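Local coordinates for protein putative ribose operon repressor (Burkholderia thailandensis, PDB 3EGC) that probably acts as a DNA-binding transcriptional repressor of the LacI family, with a sugar-binding region related to periplasmic binding proteins, at residues 186-199 and 215-227. Residues are numbered along the deposited sequence; the frame is centred on the assembly and turned at random.
Sequences RPTALLTSSHRITE and DVEIVSFDNLPWM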
# COMPACT_ATOMS: atom_id res chain seq x y z
N ARG A 186 21.68 25.98 3.18
CA ARG A 186 20.63 24.98 2.97
C ARG A 186 19.43 25.55 2.23
O ARG A 186 19.12 26.73 2.36
CB ARG A 186 20.18 24.33 4.28
CG ARG A 186 19.37 25.21 5.20
CD ARG A 186 18.36 24.39 6.02
NE ARG A 186 17.60 25.21 6.95
CZ ARG A 186 16.52 25.91 6.64
NH1 ARG A 186 16.04 25.90 5.42
NH2 ARG A 186 15.92 26.62 7.57
N PRO A 187 18.76 24.69 1.44
CA PRO A 187 17.52 25.03 0.72
C PRO A 187 16.37 25.32 1.70
O PRO A 187 16.42 24.92 2.87
CB PRO A 187 17.20 23.77 -0.13
CG PRO A 187 18.25 22.74 0.16
CD PRO A 187 19.22 23.30 1.19
N THR A 188 15.37 26.05 1.19
CA THR A 188 14.16 26.35 1.94
C THR A 188 13.06 25.45 1.40
O THR A 188 11.98 25.37 1.95
CB THR A 188 13.75 27.85 1.77
OG1 THR A 188 13.82 28.21 0.39
CG2 THR A 188 14.75 28.78 2.53
N ALA A 189 13.34 24.80 0.29
CA ALA A 189 12.39 23.86 -0.28
C ALA A 189 13.12 22.65 -0.92
O ALA A 189 14.30 22.72 -1.28
CB ALA A 189 11.52 24.55 -1.27
N LEU A 190 12.40 21.54 -1.01
CA LEU A 190 12.91 20.31 -1.54
C LEU A 190 11.86 19.76 -2.49
O LEU A 190 10.64 19.85 -2.20
CB LEU A 190 13.13 19.30 -0.40
CG LEU A 190 14.51 19.07 0.28
CD1 LEU A 190 15.65 20.06 -0.16
CD2 LEU A 190 14.40 18.87 1.80
N LEU A 191 12.32 19.21 -3.61
CA LEU A 191 11.55 18.26 -4.34
C LEU A 191 11.91 16.87 -3.78
O LEU A 191 13.12 16.54 -3.69
CB LEU A 191 11.90 18.31 -5.82
CG LEU A 191 11.33 17.27 -6.79
CD1 LEU A 191 9.79 17.29 -6.95
CD2 LEU A 191 12.02 17.30 -8.19
N THR A 192 10.91 16.07 -3.46
CA THR A 192 11.17 14.67 -3.12
C THR A 192 10.58 13.75 -4.18
O THR A 192 9.44 13.96 -4.60
CB THR A 192 10.60 14.31 -1.74
OG1 THR A 192 9.23 14.74 -1.69
CG2 THR A 192 11.42 15.03 -0.59
N SER A 193 11.33 12.74 -4.59
CA SER A 193 10.95 11.96 -5.72
C SER A 193 9.90 10.83 -5.49
O SER A 193 9.48 10.24 -6.43
CB SER A 193 12.19 11.42 -6.42
OG SER A 193 12.85 10.49 -5.62
N SER A 194 9.48 10.57 -4.26
CA SER A 194 8.34 9.68 -3.99
C SER A 194 7.90 9.85 -2.55
O SER A 194 8.59 10.52 -1.77
CB SER A 194 8.71 8.21 -4.24
OG SER A 194 9.69 7.79 -3.31
N HIS A 195 6.76 9.24 -2.20
CA HIS A 195 6.18 9.32 -0.85
C HIS A 195 7.11 8.73 0.19
O HIS A 195 7.18 9.22 1.29
CB HIS A 195 4.80 8.67 -0.78
CG HIS A 195 4.80 7.18 -0.95
ND1 HIS A 195 4.59 6.32 0.11
CD2 HIS A 195 4.91 6.40 -2.05
CE1 HIS A 195 4.60 5.06 -0.34
NE2 HIS A 195 4.80 5.08 -1.65
N ARG A 196 7.84 7.68 -0.20
CA ARG A 196 8.74 7.02 0.74
C ARG A 196 9.97 7.88 1.07
O ARG A 196 10.42 7.92 2.19
CB ARG A 196 9.11 5.63 0.26
CG ARG A 196 9.76 4.80 1.37
CD ARG A 196 9.20 3.37 1.43
NE ARG A 196 7.75 3.32 1.62
CZ ARG A 196 7.01 2.24 1.41
NH1 ARG A 196 5.72 2.31 1.61
NH2 ARG A 196 7.56 1.08 1.06
N ILE A 197 10.45 8.61 0.06
CA ILE A 197 11.48 9.62 0.25
C ILE A 197 10.95 10.81 1.03
O ILE A 197 11.66 11.35 1.90
CB ILE A 197 12.13 10.01 -1.11
CG1 ILE A 197 12.97 8.83 -1.62
CG2 ILE A 197 13.01 11.28 -1.01
CD1 ILE A 197 13.23 8.94 -3.06
N THR A 198 9.71 11.20 0.74
CA THR A 198 9.06 12.26 1.53
C THR A 198 9.00 11.90 3.03
O THR A 198 9.22 12.75 3.88
CB THR A 198 7.66 12.63 1.01
OG1 THR A 198 7.75 13.01 -0.36
CG2 THR A 198 7.15 13.81 1.81
N GLU A 199 8.74 10.62 3.33
CA GLU A 199 8.84 10.16 4.74
C GLU A 199 10.25 10.44 5.32
O GLU A 199 10.40 11.06 6.35
CB GLU A 199 8.49 8.66 4.85
CG GLU A 199 7.10 8.29 4.27
CD GLU A 199 6.80 6.84 4.38
OE1 GLU A 199 7.77 6.03 4.40
OE2 GLU A 199 5.59 6.51 4.47
N ASP A 215 10.51 26.55 7.92
CA ASP A 215 11.93 26.22 7.64
C ASP A 215 12.19 25.56 6.28
O ASP A 215 13.12 25.96 5.58
CB ASP A 215 12.51 25.35 8.75
CG ASP A 215 12.57 26.06 10.10
OD1 ASP A 215 12.78 27.29 10.14
OD2 ASP A 215 12.40 25.40 11.13
N VAL A 216 11.38 24.58 5.90
CA VAL A 216 11.54 23.87 4.61
C VAL A 216 10.20 23.46 4.06
O VAL A 216 9.43 22.81 4.75
CB VAL A 216 12.39 22.56 4.83
CG1 VAL A 216 12.45 21.63 3.59
CG2 VAL A 216 13.84 22.90 5.40
N GLU A 217 9.90 23.86 2.83
CA GLU A 217 8.72 23.33 2.13
C GLU A 217 9.10 22.12 1.26
O GLU A 217 10.28 21.87 1.00
CB GLU A 217 7.94 24.42 1.36
CG GLU A 217 7.07 25.31 2.31
CD GLU A 217 6.38 26.49 1.63
OE1 GLU A 217 6.44 26.66 0.39
OE2 GLU A 217 5.72 27.26 2.34
N ILE A 218 8.08 21.35 0.87
CA ILE A 218 8.26 20.10 0.16
C ILE A 218 7.20 19.86 -0.89
O ILE A 218 6.00 19.96 -0.62
CB ILE A 218 8.21 18.87 1.14
CG1 ILE A 218 9.33 18.97 2.19
CG2 ILE A 218 8.26 17.54 0.34
CD1 ILE A 218 9.31 17.81 3.27
N VAL A 219 7.63 19.54 -2.11
CA VAL A 219 6.68 18.99 -3.08
C VAL A 219 7.15 17.56 -3.35
O VAL A 219 8.35 17.32 -3.35
CB VAL A 219 6.59 19.83 -4.39
CG1 VAL A 219 6.02 21.17 -4.08
CG2 VAL A 219 8.05 20.00 -5.09
N SER A 220 6.21 16.66 -3.58
CA SER A 220 6.48 15.26 -3.65
C SER A 220 5.77 14.63 -4.85
O SER A 220 4.73 15.15 -5.27
CB SER A 220 6.00 14.58 -2.37
OG SER A 220 6.28 13.19 -2.36
N PHE A 221 6.31 13.53 -5.38
CA PHE A 221 5.52 12.61 -6.21
C PHE A 221 4.68 11.66 -5.33
O PHE A 221 5.02 11.39 -4.19
CB PHE A 221 6.40 11.75 -7.13
CG PHE A 221 6.85 12.45 -8.41
CD1 PHE A 221 6.47 11.96 -9.63
CD2 PHE A 221 7.72 13.56 -8.36
CE1 PHE A 221 6.89 12.54 -10.81
CE2 PHE A 221 8.15 14.17 -9.53
CZ PHE A 221 7.76 13.68 -10.76
N ASP A 222 3.58 11.15 -5.91
CA ASP A 222 2.66 10.28 -5.20
C ASP A 222 1.67 11.06 -4.33
O ASP A 222 2.05 11.86 -3.46
CB ASP A 222 3.42 9.26 -4.37
CG ASP A 222 4.34 8.43 -5.20
OD1 ASP A 222 3.95 8.12 -6.38
OD2 ASP A 222 5.45 8.15 -4.70
N ASN A 223 0.40 10.77 -4.54
CA ASN A 223 -0.66 11.50 -3.86
C ASN A 223 -1.24 10.64 -2.74
O ASN A 223 -2.14 9.84 -2.97
CB ASN A 223 -1.78 11.84 -4.88
CG ASN A 223 -2.86 12.67 -4.29
OD1 ASN A 223 -2.77 13.09 -3.12
ND2 ASN A 223 -3.87 13.00 -5.10
N LEU A 224 -0.70 10.80 -1.54
CA LEU A 224 -1.16 10.08 -0.39
C LEU A 224 -2.02 11.02 0.47
O LEU A 224 -1.64 12.14 0.71
CB LEU A 224 0.08 9.62 0.39
CG LEU A 224 0.99 8.40 -0.01
CD1 LEU A 224 0.46 7.12 0.57
CD2 LEU A 224 1.14 8.23 -1.54
N PRO A 225 -3.18 10.54 0.95
CA PRO A 225 -4.07 11.32 1.83
C PRO A 225 -3.35 12.04 2.99
O PRO A 225 -3.61 13.19 3.21
CB PRO A 225 -5.08 10.27 2.36
CG PRO A 225 -5.18 9.25 1.09
CD PRO A 225 -3.70 9.19 0.65
N TRP A 226 -2.43 11.40 3.68
CA TRP A 226 -1.74 12.07 4.77
C TRP A 226 -1.05 13.38 4.37
O TRP A 226 -0.98 14.27 5.15
CB TRP A 226 -0.81 11.13 5.54
CG TRP A 226 0.40 10.69 4.79
CD1 TRP A 226 0.58 9.51 4.10
CD2 TRP A 226 1.65 11.43 4.66
NE1 TRP A 226 1.83 9.48 3.55
CE2 TRP A 226 2.52 10.63 3.88
CE3 TRP A 226 2.13 12.63 5.20
CZ2 TRP A 226 3.82 10.99 3.59
CZ3 TRP A 226 3.43 13.02 4.91
CH2 TRP A 226 4.26 12.21 4.09
N MET A 227 -0.61 13.50 3.13
CA MET A 227 0.03 14.75 2.68
C MET A 227 -0.89 15.96 2.77
O MET A 227 -0.43 17.11 2.92
CB MET A 227 0.57 14.62 1.26
CG MET A 227 1.91 13.76 1.17
SD MET A 227 2.17 13.19 -0.49
CE MET A 227 3.47 12.00 -0.04
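Strands 189-192 and 217-221 are the neighbouring parallel strands of a beta-alpha-beta unit, and Ala-189 pairs with Glu-217, Leu-190 with Ile-218, Leu-191 with Val-219 and Thr-192 with Ser-220. Five backbone hydrogen bonds join them, from Glu-217 N to Thr-188 O at one end to Phe-221 N to Thr-192 O at the other. On one face of the sheet Leu-191 CD1 meets Val-219 CG2 at 3.7 Å; helix 109-122 covers Ala-189 and Val-219 there. On the other face Leu-190 CD2 touches Val-216 CG1 (3.8 Å), beneath helix 174-181.

Helix 195-208 is the crossover between the two strands, and its first turn is tied to the second strand by hydroxyls. Thr-198 OG1 hydrogen-bonds to Ser-220 OG at 2.5 Å, a distance too short to be taken at face value, and to Thr-192 OG1 at 2.6 Å. With chi1 -178°, Ser-220 OG stands anti to its backbone N, which brings it to Thr-198. The three hydroxyls cluster in a buried place, with backbone carbonyls such as Ser-194 O also close by.

Past the strand ends, Asp-222 OD2 accepts from His-195 N at 3.0 Å through its anti lone pair, with a fairly straight N-H...O angle of 161°. Asp-222 OD2 also lies at the edge of the His-195 ring, 3.2 Å from its CD2; the carboxylate and ring planes are 73° apart. Asp-222 OD1 is held by Gln-239, and His-195 NE2 by Asn-20. Leu-224 CD2 makes an off-centre CH-pi contact with the His-195 ring, and Met-227 CE packs on His-195 CB (3.7 Å). Trp-226 CH2 reaches Thr-198 CG2 at 4.0 Å; its ring stacks on Trp-226 of the second subunit.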